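Local structure of copper-containing nitrite reductase (Thermus scotoductus, 6HBE) at residues C[160-165]-C[173-178]; C[321-326]-C[359-364]; C[192-197]-C[253-258]. The protein probably reduces nitrite to nitric oxide, with cytochrome c as electron donor, working as a copper-containing homotrimer. One frame throughout, in Å; residues are numbered along the deposited sequence.

Contact 1. Residues C[160-165]-C[173-178]; sequences QSEAYA and GKALYV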
ATOM      1  N   GLN C 160       4.774   8.398  14.514  1.00 17.29           N
ATOM      2  CA  GLN C 160       4.329   7.112  14.015  1.00 17.45           C
ATOM      3  C   GLN C 160       5.415   6.456  13.182  1.00 17.65           C
ATOM      4  O   GLN C 160       5.951   7.096  12.290  1.00 16.76           O
ATOM      5  CB  GLN C 160       3.037   7.260  13.179  1.00 17.29           C
ATOM      6  CG  GLN C 160       2.467   5.908  12.744  1.00 17.80           C
ATOM      7  CD  GLN C 160       1.161   6.032  11.953  1.00 18.06           C
ATOM      8  OE1 GLN C 160       0.220   6.755  12.346  1.00 17.68           O
ATOM      9  NE2 GLN C 160       1.108   5.347  10.808  1.00 17.70           N
ATOM     10  N   SER C 161       5.672   5.165  13.399  1.00 17.39           N
ATOM     11  CA  SER C 161       6.723   4.456  12.650  1.00 18.38           C
ATOM     12  C   SER C 161       6.410   2.967  12.553  1.00 18.92           C
ATOM     13  O   SER C 161       5.622   2.433  13.343  1.00 19.36           O
ATOM     14  CB  SER C 161       8.110   4.668  13.297  1.00 20.17           C
ATOM     15  OG  SER C 161       8.220   4.020  14.563  1.00 19.96           O
ATOM     16  N   GLU C 162       7.052   2.314  11.579  1.00 18.64           N
ATOM     17  CA  GLU C 162       6.840   0.904  11.231  1.00 18.21           C
ATOM     18  C   GLU C 162       8.047   0.058  11.599  1.00 18.87           C
ATOM     19  O   GLU C 162       9.160   0.566  11.634  1.00 22.41           O
ATOM     20  CB  GLU C 162       6.599   0.772   9.697  1.00 18.58           C
ATOM     21  CG  GLU C 162       5.396   1.562   9.166  1.00 19.21           C
ATOM     22  CD  GLU C 162       5.580   2.158   7.773  1.00 21.18           C
ATOM     23  OE1 GLU C 162       6.409   1.647   6.926  1.00 19.84           O
ATOM     24  OE2 GLU C 162       4.904   3.220   7.528  1.00 19.29           O
ATOM     25  N   ALA C 163       7.819  -1.238  11.867  1.00 18.46           N
ATOM     26  CA  ALA C 163       8.890  -2.210  12.041  1.00 20.68           C
ATOM     27  C   ALA C 163       8.696  -3.343  11.054  1.00 21.35           C
ATOM     28  O   ALA C 163       7.555  -3.717  10.793  1.00 20.03           O
ATOM     29  CB  ALA C 163       8.910  -2.760  13.461  1.00 21.80           C
ATOM     30  N   TYR C 164       9.815  -3.872  10.518  1.00 20.97           N
ATOM     31  CA  TYR C 164       9.801  -4.925   9.484  1.00 20.70           C
ATOM     32  C   TYR C 164      10.520  -6.215   9.909  1.00 20.67           C
ATOM     33  O   TYR C 164      11.605  -6.157  10.550  1.00 21.13           O
ATOM     34  CB  TYR C 164      10.394  -4.372   8.175  1.00 19.64           C
ATOM     35  CG  TYR C 164       9.459  -3.369   7.528  1.00 18.74           C
ATOM     36  CD1 TYR C 164       9.519  -2.009   7.883  1.00 19.61           C
ATOM     37  CD2 TYR C 164       8.485  -3.771   6.602  1.00 19.40           C
ATOM     38  CE1 TYR C 164       8.623  -1.093   7.353  1.00 19.71           C
ATOM     39  CE2 TYR C 164       7.573  -2.852   6.048  1.00 18.50           C
ATOM     40  CZ  TYR C 164       7.649  -1.516   6.437  1.00 19.44           C
ATOM     41  OH  TYR C 164       6.745  -0.607   5.928  1.00 20.07           O
ATOM     42  N   ALA C 165       9.937  -7.348   9.506  1.00 20.38           N
ATOM     43  CA  ALA C 165      10.528  -8.682   9.730  1.00 22.14           C
ATOM     44  C   ALA C 165      11.628  -9.072   8.721  1.00 23.37           C
ATOM     45  O   ALA C 165      12.423  -9.998   8.977  1.00 21.79           O
ATOM     46  CB  ALA C 165       9.459  -9.749   9.711  1.00 22.43           C
ATOM     47  N   GLY C 173       6.032  -3.392   1.296  1.00 22.28           N
ATOM     48  CA  GLY C 173       5.187  -2.544   2.158  1.00 23.46           C
ATOM     49  C   GLY C 173       4.408  -3.295   3.217  1.00 23.07           C
ATOM     50  O   GLY C 173       3.323  -2.853   3.629  1.00 23.30           O
ATOM     51  N   LYS C 174       4.911  -4.460   3.631  1.00 21.06           N
ATOM     52  CA  LYS C 174       4.235  -5.306   4.593  1.00 22.31           C
ATOM     53  C   LYS C 174       4.855  -5.107   6.018  1.00 21.96           C
ATOM     54  O   LYS C 174       5.757  -5.846   6.417  1.00 21.28           O
ATOM     55  CB  LYS C 174       4.329  -6.767   4.140  1.00 24.36           C
ATOM     56  CG  LYS C 174       3.544  -7.736   5.018  1.00 28.26           C
ATOM     57  CD  LYS C 174       3.830  -9.210   4.704  1.00 32.37           C
ATOM     58  CE  LYS C 174       3.097 -10.113   5.690  1.00 34.60           C
ATOM     59  NZ  LYS C 174       3.491 -11.557   5.653  1.00 40.02           N
ATOM     60  N   ALA C 175       4.380  -4.115   6.770  1.00 19.66           N
ATOM     61  CA  ALA C 175       4.901  -3.854   8.131  1.00 19.40           C
ATOM     62  C   ALA C 175       4.434  -4.892   9.136  1.00 19.74           C
ATOM     63  O   ALA C 175       3.232  -5.247   9.145  1.00 20.13           O
ATOM     64  CB  ALA C 175       4.450  -2.476   8.617  1.00 20.85           C
ATOM     65  N   LEU C 176       5.336  -5.365  10.010  1.00 19.37           N
ATOM     66  CA  LEU C 176       4.911  -6.263  11.098  1.00 19.73           C
ATOM     67  C   LEU C 176       4.205  -5.465  12.215  1.00 19.23           C
ATOM     68  O   LEU C 176       3.109  -5.857  12.668  1.00 19.16           O
ATOM     69  CB  LEU C 176       6.093  -7.070  11.654  1.00 21.07           C
ATOM     70  CG  LEU C 176       5.840  -8.020  12.805  1.00 20.62           C
ATOM     71  CD1 LEU C 176       4.884  -9.124  12.446  1.00 22.83           C
ATOM     72  CD2 LEU C 176       7.179  -8.604  13.295  1.00 23.27           C
ATOM     73  N   TYR C 177       4.795  -4.338  12.632  1.00 19.44           N
ATOM     74  CA  TYR C 177       4.188  -3.523  13.682  1.00 18.87           C
ATOM     75  C   TYR C 177       4.174  -2.079  13.216  1.00 18.28           C
ATOM     76  O   TYR C 177       5.028  -1.679  12.404  1.00 19.28           O
ATOM     77  CB  TYR C 177       4.923  -3.662  15.028  1.00 18.69           C
ATOM     78  CG  TYR C 177       4.985  -5.083  15.560  1.00 18.39           C
ATOM     79  CD1 TYR C 177       3.834  -5.821  15.766  1.00 19.62           C
ATOM     80  CD2 TYR C 177       6.219  -5.686  15.846  1.00 19.54           C
ATOM     81  CE1 TYR C 177       3.892  -7.165  16.200  1.00 19.92           C
ATOM     82  CE2 TYR C 177       6.281  -7.013  16.305  1.00 20.46           C
ATOM     83  CZ  TYR C 177       5.124  -7.736  16.507  1.00 20.60           C
ATOM     84  OH  TYR C 177       5.227  -9.060  16.986  1.00 20.55           O
ATOM     85  N   VAL C 178       3.169  -1.351  13.687  1.00 16.67           N
ATOM     86  CA  VAL C 178       3.080   0.114  13.484  1.00 16.90           C
ATOM     87  C   VAL C 178       2.743   0.753  14.829  1.00 18.12           C
ATOM     88  O   VAL C 178       1.867   0.256  15.541  1.00 18.54           O
ATOM     89  CB  VAL C 178       2.055   0.484  12.402  1.00 16.85           C
ATOM     90  CG1 VAL C 178       2.159   1.979  12.078  1.00 16.41           C
ATOM     91  CG2 VAL C 178       2.292  -0.325  11.131  1.00 18.08           C
TER
HETATM   92  O   HOH W   1       7.243  -7.458   8.207  1.00 19.31           O
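Residues 160-165 and 173-178 form an antiparallel pair interrupted by a classic beta bulge, at the edge of a sheet of the second cupredoxin domain. Leu176 and Tyr177 both face Ala163. Three backbone bonds converge on this residue. Ala163 N donates to Tyr177 O at 2.9 Å, from above the carbonyl plane. Ala163 O accepts from Leu176 N at 2.9 Å, nearly along the C=O axis. Ala163 O also takes a weak bond from Tyr177 N at 3.4 Å. Glu162 and Val178 follow as a non-hydrogen-bonded pair, with CA-H...O contacts around it. Water 1 bridges Ala165 N and Lys174 O.

The main side-chain bond lies within segment 160-165. Tyr164 OH donates to Glu162 OE1 at a very short 2.5 Å, meeting the oxygen from above the carboxylate plane. Glu162 reaches it by a bend at chi2 (145°). Asn210 and Leu211 hold the same polar cluster, so both carboxylate oxygens have partners. Tyr177 OH is hydrogen-bonded to His410 of the second subunit.

Van der Waals contacts fill in between. The Tyr164 ring runs obliquely past the Lys174-Ala175 backbone, and Tyr164 CZ lies 4.0 Å from Ala175 CB. Glu162 and Val178 lie side by side, with Glu162 CG 4.1 Å from Val178 CG2. The extended Gln160 chain crosses Val178 obliquely and brings Gln160 NE2 to 3.7 Å from Val178 CG1; Gln160 OE1 bonds to Ser213. Leu176 CG sits over the centre of the Tyr177 ring.

Gly173 ends helix 167-172 with a Schellman motif. Strand 177-180 edges the sheet within this chain, beside 154-163, and strand 199-208 flanks 154-163 on its other side.

Contact 2. Residues C[321-326]-C[359-364]; sequences HEHTVR and YPKVLE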
ATOM      1  N   HIS C 321      12.141 -21.342  13.214  1.00 30.90           N
ATOM      2  CA  HIS C 321      11.298 -22.158  12.322  1.00 33.73           C
ATOM      3  C   HIS C 321      10.303 -21.329  11.511  1.00 34.27           C
ATOM      4  O   HIS C 321      10.026 -21.655  10.344  1.00 34.78           O
ATOM      5  CB  HIS C 321      10.586 -23.307  13.056  1.00 33.47           C
ATOM      6  CG  HIS C 321       9.464 -22.870  13.945  1.00 35.72           C
ATOM      7  ND1 HIS C 321       9.659 -22.478  15.255  1.00 37.04           N
ATOM      8  CD2 HIS C 321       8.131 -22.791  13.723  1.00 35.91           C
ATOM      9  CE1 HIS C 321       8.496 -22.170  15.798  1.00 36.60           C
ATOM     10  NE2 HIS C 321       7.552 -22.351  14.891  1.00 34.96           N
ATOM     11  N   GLU C 322       9.812 -20.235  12.086  1.00 34.38           N
ATOM     12  CA  GLU C 322       8.853 -19.396  11.348  1.00 37.01           C
ATOM     13  C   GLU C 322       9.487 -18.649  10.164  1.00 36.08           C
ATOM     14  O   GLU C 322       8.748 -18.062   9.387  1.00 36.58           O
ATOM     15  CB  GLU C 322       8.057 -18.444  12.281  1.00 35.28           C
ATOM     16  CG  GLU C 322       8.820 -17.310  12.959  1.00 37.68           C
ATOM     17  CD  GLU C 322       7.923 -16.372  13.791  1.00 39.40           C
ATOM     18  OE1 GLU C 322       6.719 -16.641  13.935  1.00 36.34           O
ATOM     19  OE2 GLU C 322       8.425 -15.366  14.338  1.00 42.40           O
ATOM     20  N   HIS C 323      10.829 -18.672  10.025  1.00 32.67           N
ATOM     21  CA  HIS C 323      11.529 -18.111   8.852  1.00 32.21           C
ATOM     22  C   HIS C 323      12.244 -19.135   7.953  1.00 30.50           C
ATOM     23  O   HIS C 323      13.035 -18.749   7.083  1.00 29.21           O
ATOM     24  CB  HIS C 323      12.551 -17.087   9.332  1.00 35.54           C
ATOM     25  CG  HIS C 323      11.948 -15.980  10.129  1.00 37.01           C
ATOM     26  ND1 HIS C 323      11.396 -14.865   9.543  1.00 37.16           N
ATOM     27  CD2 HIS C 323      11.784 -15.825  11.464  1.00 41.09           C
ATOM     28  CE1 HIS C 323      10.923 -14.063  10.480  1.00 37.61           C
ATOM     29  NE2 HIS C 323      11.155 -14.616  11.655  1.00 38.64           N
ATOM     30  N   THR C 324      11.945 -20.418   8.160  1.00 29.75           N
ATOM     31  CA  THR C 324      12.633 -21.536   7.504  1.00 30.55           C
ATOM     32  C   THR C 324      11.810 -22.111   6.350  1.00 30.26           C
ATOM     33  O   THR C 324      10.648 -22.424   6.537  1.00 31.80           O
ATOM     34  CB  THR C 324      12.888 -22.673   8.528  1.00 30.10           C
ATOM     35  OG1 THR C 324      13.678 -22.160   9.615  1.00 29.92           O
ATOM     36  CG2 THR C 324      13.624 -23.856   7.886  1.00 31.43           C
ATOM     37  N   VAL C 325      12.430 -22.254   5.180  1.00 29.45           N
ATOM     38  CA  VAL C 325      11.859 -22.949   4.042  1.00 30.97           C
ATOM     39  C   VAL C 325      12.593 -24.309   3.893  1.00 29.88           C
ATOM     40  O   VAL C 325      13.790 -24.317   3.620  1.00 30.18           O
ATOM     41  CB  VAL C 325      12.027 -22.121   2.752  1.00 32.23           C
ATOM     42  CG1 VAL C 325      11.647 -22.940   1.517  1.00 37.10           C
ATOM     43  CG2 VAL C 325      11.164 -20.851   2.791  1.00 34.28           C
ATOM     44  N   ARG C 326      11.869 -25.420   4.060  1.00 29.41           N
ATOM     45  CA  ARG C 326      12.389 -26.763   3.727  1.00 30.60           C
ATOM     46  C   ARG C 326      11.791 -27.241   2.409  1.00 33.57           C
ATOM     47  O   ARG C 326      10.571 -27.405   2.287  1.00 32.32           O
ATOM     48  CB  ARG C 326      12.088 -27.767   4.835  1.00 30.91           C
ATOM     49  CG  ARG C 326      12.745 -29.153   4.634  1.00 32.04           C
ATOM     50  CD  ARG C 326      12.469 -30.062   5.822  1.00 32.89           C
ATOM     51  NE  ARG C 326      13.141 -29.575   7.023  1.00 34.43           N
ATOM     52  CZ  ARG C 326      12.993 -30.078   8.245  1.00 37.24           C
ATOM     53  NH1 ARG C 326      12.202 -31.127   8.467  1.00 38.59           N
ATOM     54  NH2 ARG C 326      13.659 -29.531   9.260  1.00 36.61           N
ATOM     55  N   TYR C 359      16.623 -13.705   1.725  1.00 23.73           N
ATOM     56  CA  TYR C 359      15.254 -14.261   1.745  1.00 23.78           C
ATOM     57  C   TYR C 359      15.136 -15.516   0.894  1.00 23.36           C
ATOM     58  O   TYR C 359      15.319 -15.447  -0.309  1.00 24.08           O
ATOM     59  CB  TYR C 359      14.232 -13.209   1.254  1.00 25.25           C
ATOM     60  CG  TYR C 359      12.802 -13.663   1.379  1.00 25.22           C
ATOM     61  CD1 TYR C 359      12.178 -13.709   2.623  1.00 29.90           C
ATOM     62  CD2 TYR C 359      12.089 -14.081   0.275  1.00 29.25           C
ATOM     63  CE1 TYR C 359      10.863 -14.154   2.752  1.00 31.33           C
ATOM     64  CE2 TYR C 359      10.772 -14.527   0.393  1.00 31.34           C
ATOM     65  CZ  TYR C 359      10.169 -14.540   1.634  1.00 33.17           C
ATOM     66  OH  TYR C 359       8.864 -14.973   1.746  1.00 43.60           O
ATOM     67  N   PRO C 360      14.811 -16.665   1.475  1.00 23.25           N
ATOM     68  CA  PRO C 360      14.500 -16.874   2.898  1.00 24.64           C
ATOM     69  C   PRO C 360      15.741 -16.799   3.813  1.00 24.52           C
ATOM     70  O   PRO C 360      16.874 -16.994   3.335  1.00 26.88           O
ATOM     71  CB  PRO C 360      13.896 -18.291   2.897  1.00 25.15           C
ATOM     72  CG  PRO C 360      14.558 -18.971   1.745  1.00 25.13           C
ATOM     73  CD  PRO C 360      14.851 -17.918   0.710  1.00 25.16           C
ATOM     74  N   LYS C 361      15.537 -16.441   5.087  1.00 24.04           N
ATOM     75  CA  LYS C 361      16.625 -16.357   6.068  1.00 23.31           C
ATOM     76  C   LYS C 361      17.326 -17.718   6.336  1.00 25.37           C
ATOM     77  O   LYS C 361      18.557 -17.768   6.494  1.00 25.41           O
ATOM     78  CB  LYS C 361      16.129 -15.779   7.403  1.00 23.35           C
ATOM     79  CG  LYS C 361      15.722 -14.300   7.347  1.00 24.00           C
ATOM     80  CD  LYS C 361      15.060 -13.838   8.645  1.00 24.83           C
ATOM     81  CE  LYS C 361      14.605 -12.361   8.625  1.00 24.31           C
ATOM     82  NZ  LYS C 361      15.691 -11.410   8.245  1.00 26.08           N
ATOM     83  N   VAL C 362      16.528 -18.775   6.390  1.00 26.26           N
ATOM     84  CA  VAL C 362      16.998 -20.151   6.629  1.00 26.76           C
ATOM     85  C   VAL C 362      16.433 -21.060   5.545  1.00 28.21           C
ATOM     86  O   VAL C 362      15.211 -21.141   5.359  1.00 28.57           O
ATOM     87  CB  VAL C 362      16.534 -20.684   7.999  1.00 27.09           C
ATOM     88  CG1 VAL C 362      17.101 -22.089   8.273  1.00 28.69           C
ATOM     89  CG2 VAL C 362      16.886 -19.735   9.105  1.00 27.33           C
ATOM     90  N   LEU C 363      17.324 -21.769   4.841  1.00 27.41           N
ATOM     91  CA  LEU C 363      16.945 -22.656   3.739  1.00 28.57           C
ATOM     92  C   LEU C 363      17.492 -24.071   4.035  1.00 28.74           C
ATOM     93  O   LEU C 363      18.683 -24.213   4.365  1.00 28.71           O
ATOM     94  CB  LEU C 363      17.528 -22.108   2.441  1.00 27.54           C
ATOM     95  CG  LEU C 363      17.251 -22.845   1.132  1.00 29.67           C
ATOM     96  CD1 LEU C 363      15.776 -22.838   0.737  1.00 30.67           C
ATOM     97  CD2 LEU C 363      18.083 -22.250   0.021  1.00 28.81           C
ATOM     98  N   GLU C 364      16.620 -25.068   3.923  1.00 27.87           N
ATOM     99  CA  GLU C 364      16.946 -26.497   4.112  1.00 29.41           C
ATOM    100  C   GLU C 364      16.644 -27.253   2.803  1.00 28.98           C
ATOM    101  O   GLU C 364      15.488 -27.374   2.398  1.00 27.36           O
ATOM    102  CB  GLU C 364      16.194 -27.083   5.298  1.00 30.83           C
ATOM    103  CG  GLU C 364      16.500 -26.351   6.603  1.00 32.05           C
ATOM    104  CD  GLU C 364      15.825 -26.912   7.829  1.00 32.94           C
ATOM    105  OE1 GLU C 364      14.741 -27.529   7.719  1.00 36.65           O
ATOM    106  OE2 GLU C 364      16.359 -26.695   8.942  1.00 34.58           O
TER
HETATM  107  O   HOH W   2      12.637 -16.422   5.735  1.00 29.05           O
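Glu364 OE1 is gripped by two nitrogens of one side chain: Arg326 NE and Arg326 NH2 each lie 2.7 Å from Glu364 OE1. The motif around it is a parallel strand pair at the edge of the C-terminal cupredoxin domain, of the plastocyanin/azurin family. The grip is a side-on salt bridge to a single atom. Arg326 NH2 meets the syn lone pair of Glu364 OE1, while Arg326 NE comes nearly along its C-O axis. The guanidinium and carboxylate planes are only 20° apart. Arg326 gets there by turning at chi3 (-67°). Glu364 OE2 has its own salt bridge, to Arg439, and Arg326 NH1 pairs with Asp330 of the second subunit. The carboxylate is thus flanked by two arginines, which probably favours its charged form.

Strand 324-326 borders strand 362-366. Val325 N donates to Val362 O at 3.0 Å, and Glu364 N donates to Val325 O at 2.9 Å. Both bonds are nearly straight.

Thr324, Arg326, Val362 and Glu364 share one face. There Thr324 crosses Val362 obliquely, and Thr324 CG2 lies 3.8 Å from Glu364 CD. Away from that face Val325 meets Pro360 at about a right angle, with Val325 CG2 3.7 Å from Pro360 CB. The peptide bond before Pro360 is cis.

Beyond the bonded strands, His323 runs alongside Lys361, its ND1 near Lys361 CD. Water 2 donates to His323 O at 2.7 Å and accepts from Lys361 N.

Contact 3. Residues C[192-197]-C[253-258]; sequences IPVRPG and WRVPPV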
ATOM      1  N   ILE C 192      -2.536   8.732  28.724  1.00 21.59           N
ATOM      2  CA  ILE C 192      -2.057  10.115  28.937  1.00 21.88           C
ATOM      3  C   ILE C 192      -3.108  10.969  29.709  1.00 22.46           C
ATOM      4  O   ILE C 192      -4.226  11.172  29.215  1.00 22.37           O
ATOM      5  CB  ILE C 192      -1.702  10.775  27.597  1.00 22.02           C
ATOM      6  CG1 ILE C 192      -0.538  10.048  26.912  1.00 22.19           C
ATOM      7  CG2 ILE C 192      -1.385  12.264  27.775  1.00 22.83           C
ATOM      8  CD1 ILE C 192      -0.380  10.392  25.433  1.00 23.12           C
ATOM      9  N   PRO C 193      -2.790  11.427  30.942  1.00 24.06           N
ATOM     10  CA  PRO C 193      -3.825  12.168  31.691  1.00 23.33           C
ATOM     11  C   PRO C 193      -4.047  13.570  31.129  1.00 22.35           C
ATOM     12  O   PRO C 193      -3.089  14.276  30.878  1.00 24.11           O
ATOM     13  CB  PRO C 193      -3.241  12.250  33.136  1.00 24.40           C
ATOM     14  CG  PRO C 193      -2.216  11.145  33.202  1.00 26.39           C
ATOM     15  CD  PRO C 193      -1.632  11.113  31.802  1.00 26.50           C
ATOM     16  N   VAL C 194      -5.315  13.938  30.928  1.00 22.00           N
ATOM     17  CA  VAL C 194      -5.726  15.279  30.509  1.00 21.60           C
ATOM     18  C   VAL C 194      -6.974  15.677  31.311  1.00 22.23           C
ATOM     19  O   VAL C 194      -7.574  14.846  31.970  1.00 23.88           O
ATOM     20  CB  VAL C 194      -6.026  15.357  28.979  1.00 22.98           C
ATOM     21  CG1 VAL C 194      -4.795  14.915  28.149  1.00 23.86           C
ATOM     22  CG2 VAL C 194      -7.289  14.597  28.584  1.00 21.51           C
ATOM     23  N   ARG C 195      -7.337  16.949  31.252  1.00 22.86           N
ATOM     24  CA  ARG C 195      -8.563  17.466  31.877  1.00 24.74           C
ATOM     25  C   ARG C 195      -9.562  17.962  30.816  1.00 23.95           C
ATOM     26  O   ARG C 195      -9.155  18.616  29.831  1.00 23.62           O
ATOM     27  CB  ARG C 195      -8.250  18.663  32.781  1.00 26.03           C
ATOM     28  CG  ARG C 195      -7.247  18.392  33.891  1.00 27.48           C
ATOM     29  CD  ARG C 195      -7.084  19.642  34.766  1.00 31.56           C
ATOM     30  NE  ARG C 195      -5.999  19.464  35.726  1.00 34.54           N
ATOM     31  CZ  ARG C 195      -5.211  20.435  36.210  1.00 41.87           C
ATOM     32  NH1 ARG C 195      -5.363  21.719  35.851  1.00 40.96           N
ATOM     33  NH2 ARG C 195      -4.233  20.112  37.059  1.00 42.40           N
ATOM     34  N   PRO C 196     -10.877  17.754  31.055  1.00 23.19           N
ATOM     35  CA  PRO C 196     -11.882  18.423  30.235  1.00 23.98           C
ATOM     36  C   PRO C 196     -11.636  19.923  30.186  1.00 25.42           C
ATOM     37  O   PRO C 196     -11.228  20.496  31.209  1.00 25.01           O
ATOM     38  CB  PRO C 196     -13.201  18.094  30.945  1.00 23.55           C
ATOM     39  CG  PRO C 196     -12.932  16.832  31.667  1.00 25.18           C
ATOM     40  CD  PRO C 196     -11.499  16.931  32.117  1.00 24.56           C
ATOM     41  N   GLY C 197     -11.802  20.522  29.006  1.00 24.01           N
ATOM     42  CA  GLY C 197     -11.452  21.925  28.757  1.00 24.16           C
ATOM     43  C   GLY C 197      -9.985  22.248  28.475  1.00 26.90           C
ATOM     44  O   GLY C 197      -9.699  23.357  28.093  1.00 27.24           O
ATOM     45  N   TRP C 253      -6.483  21.632  19.679  1.00 20.98           N
ATOM     46  CA  TRP C 253      -7.790  21.099  20.000  1.00 20.92           C
ATOM     47  C   TRP C 253      -8.029  21.278  21.506  1.00 21.83           C
ATOM     48  O   TRP C 253      -7.129  21.035  22.310  1.00 23.26           O
ATOM     49  CB  TRP C 253      -7.852  19.581  19.611  1.00 21.19           C
ATOM     50  CG  TRP C 253      -9.119  18.811  20.000  1.00 20.48           C
ATOM     51  CD1 TRP C 253     -10.391  19.017  19.537  1.00 20.97           C
ATOM     52  CD2 TRP C 253      -9.197  17.668  20.866  1.00 20.80           C
ATOM     53  NE1 TRP C 253     -11.260  18.118  20.113  1.00 20.72           N
ATOM     54  CE2 TRP C 253     -10.553  17.287  20.936  1.00 20.93           C
ATOM     55  CE3 TRP C 253      -8.266  16.992  21.660  1.00 21.38           C
ATOM     56  CZ2 TRP C 253     -10.988  16.203  21.710  1.00 20.57           C
ATOM     57  CZ3 TRP C 253      -8.702  15.916  22.425  1.00 21.62           C
ATOM     58  CH2 TRP C 253     -10.052  15.547  22.456  1.00 21.05           C
ATOM     59  N   ARG C 254      -9.238  21.691  21.872  1.00 23.75           N
ATOM     60  CA  ARG C 254      -9.682  21.671  23.275  1.00 25.48           C
ATOM     61  C   ARG C 254     -10.409  20.393  23.605  1.00 24.01           C
ATOM     62  O   ARG C 254     -11.276  19.961  22.851  1.00 26.31           O
ATOM     63  CB  ARG C 254     -10.571  22.868  23.585  1.00 28.71           C
ATOM     64  CG  ARG C 254      -9.742  24.142  23.672  1.00 33.48           C
ATOM     65  CD  ARG C 254     -10.570  25.394  23.620  1.00 37.04           C
ATOM     66  NE  ARG C 254     -11.171  25.616  22.308  1.00 40.10           N
ATOM     67  CZ  ARG C 254     -11.641  26.787  21.881  1.00 43.35           C
ATOM     68  NH1 ARG C 254     -11.585  27.872  22.650  1.00 45.56           N
ATOM     69  NH2 ARG C 254     -12.182  26.879  20.673  1.00 44.49           N
ATOM     70  N   VAL C 255     -10.068  19.802  24.742  1.00 23.78           N
ATOM     71  CA  VAL C 255     -10.745  18.609  25.227  1.00 23.65           C
ATOM     72  C   VAL C 255     -12.184  19.079  25.573  1.00 25.44           C
ATOM     73  O   VAL C 255     -12.336  20.056  26.342  1.00 27.09           O
ATOM     74  CB  VAL C 255     -10.064  17.995  26.468  1.00 24.05           C
ATOM     75  CG1 VAL C 255     -10.792  16.741  26.916  1.00 23.49           C
ATOM     76  CG2 VAL C 255      -8.601  17.620  26.219  1.00 25.35           C
ATOM     77  N   PRO C 256     -13.222  18.434  24.996  1.00 23.08           N
ATOM     78  CA  PRO C 256     -14.611  18.751  25.334  1.00 25.09           C
ATOM     79  C   PRO C 256     -14.901  18.646  26.844  1.00 26.06           C
ATOM     80  O   PRO C 256     -14.166  17.993  27.584  1.00 24.00           O
ATOM     81  CB  PRO C 256     -15.421  17.697  24.549  1.00 25.94           C
ATOM     82  CG  PRO C 256     -14.548  17.365  23.364  1.00 24.91           C
ATOM     83  CD  PRO C 256     -13.156  17.424  23.914  1.00 24.38           C
ATOM     84  N   PRO C 257     -15.978  19.291  27.307  1.00 28.44           N
ATOM     85  CA  PRO C 257     -16.203  19.368  28.766  1.00 27.92           C
ATOM     86  C   PRO C 257     -16.824  18.135  29.407  1.00 28.18           C
ATOM     87  O   PRO C 257     -17.695  18.272  30.292  1.00 29.29           O
ATOM     88  CB  PRO C 257     -17.109  20.610  28.902  1.00 29.24           C
ATOM     89  CG  PRO C 257     -17.816  20.702  27.581  1.00 30.51           C
ATOM     90  CD  PRO C 257     -16.798  20.262  26.560  1.00 28.50           C
ATOM     91  N   VAL C 258     -16.383  16.936  29.008  1.00 25.67           N
ATOM     92  CA  VAL C 258     -16.974  15.689  29.462  1.00 25.35           C
ATOM     93  C   VAL C 258     -15.831  14.727  29.734  1.00 26.74           C
ATOM     94  O   VAL C 258     -14.948  14.573  28.879  1.00 24.42           O
ATOM     95  CB  VAL C 258     -17.913  15.067  28.394  1.00 24.57           C
ATOM     96  CG1 VAL C 258     -18.445  13.719  28.847  1.00 24.54           C
ATOM     97  CG2 VAL C 258     -19.051  16.009  28.042  1.00 26.04           C
TER
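Val194 and Val255 point at each other across this contact and cross obliquely. They touch branch to branch, with Val194 CG2 4.1 Å from Val255 CG2. In Val194 that methyl takes the crowded position between the backbone N and the carbonyl carbon (chi1 -57°). Val255 CG2 lies beside its own backbone N instead, and Val255 CG1 is anti to that N. Val255 CB also packs against the backbone, 3.5 Å from Arg195 O, while Val255 CG1 lies 3.9 Å from Pro196 CA.

The two segments belong to the two sheets of a cupredoxin beta-sandwich, the second such domain of a copper nitrite reductase. Strand 192-194 edges one sheet, next to strand 277-282. Strand 248-254 lies in the other. The touching parts run 95° apart, nearly crosswise. Ala282 and Tyr262 also pack on Val255.

The Pro196 ring lies alongside the turn at Pro256-Val258. Pro196 CB comes 3.5 Å from Pro256 O. One backbone bond joins the segments: Gly197 N donates to Val255 O at 2.8 Å. The donor stands above the carbonyl plane, 41° out of it. The Arg195 side chain leads elsewhere, its NE bonding to Ala286 O.

From the N terminus, contact 1 comes first. It closes a short loop that holds helix 167-172. Contact 3 follows, and its two segments enclose the long run of strands between 197 and 253. Contact 2 comes last and closes a loop of 32 residues in the C-terminal cupredoxin domain. The three loops are in series; none nests or crosses. Contacts 1 and 3 reach the same sheet, through strands 154-163 and 248-254. Contact 1 also meets contact 2 directly, where Ala165 O packs on Lys361 CE, 3.2 Å away. Contacts 2 and 3 lie on opposite sides of the chain's centre, about 50 Å between their centres. All three touch the second subunit.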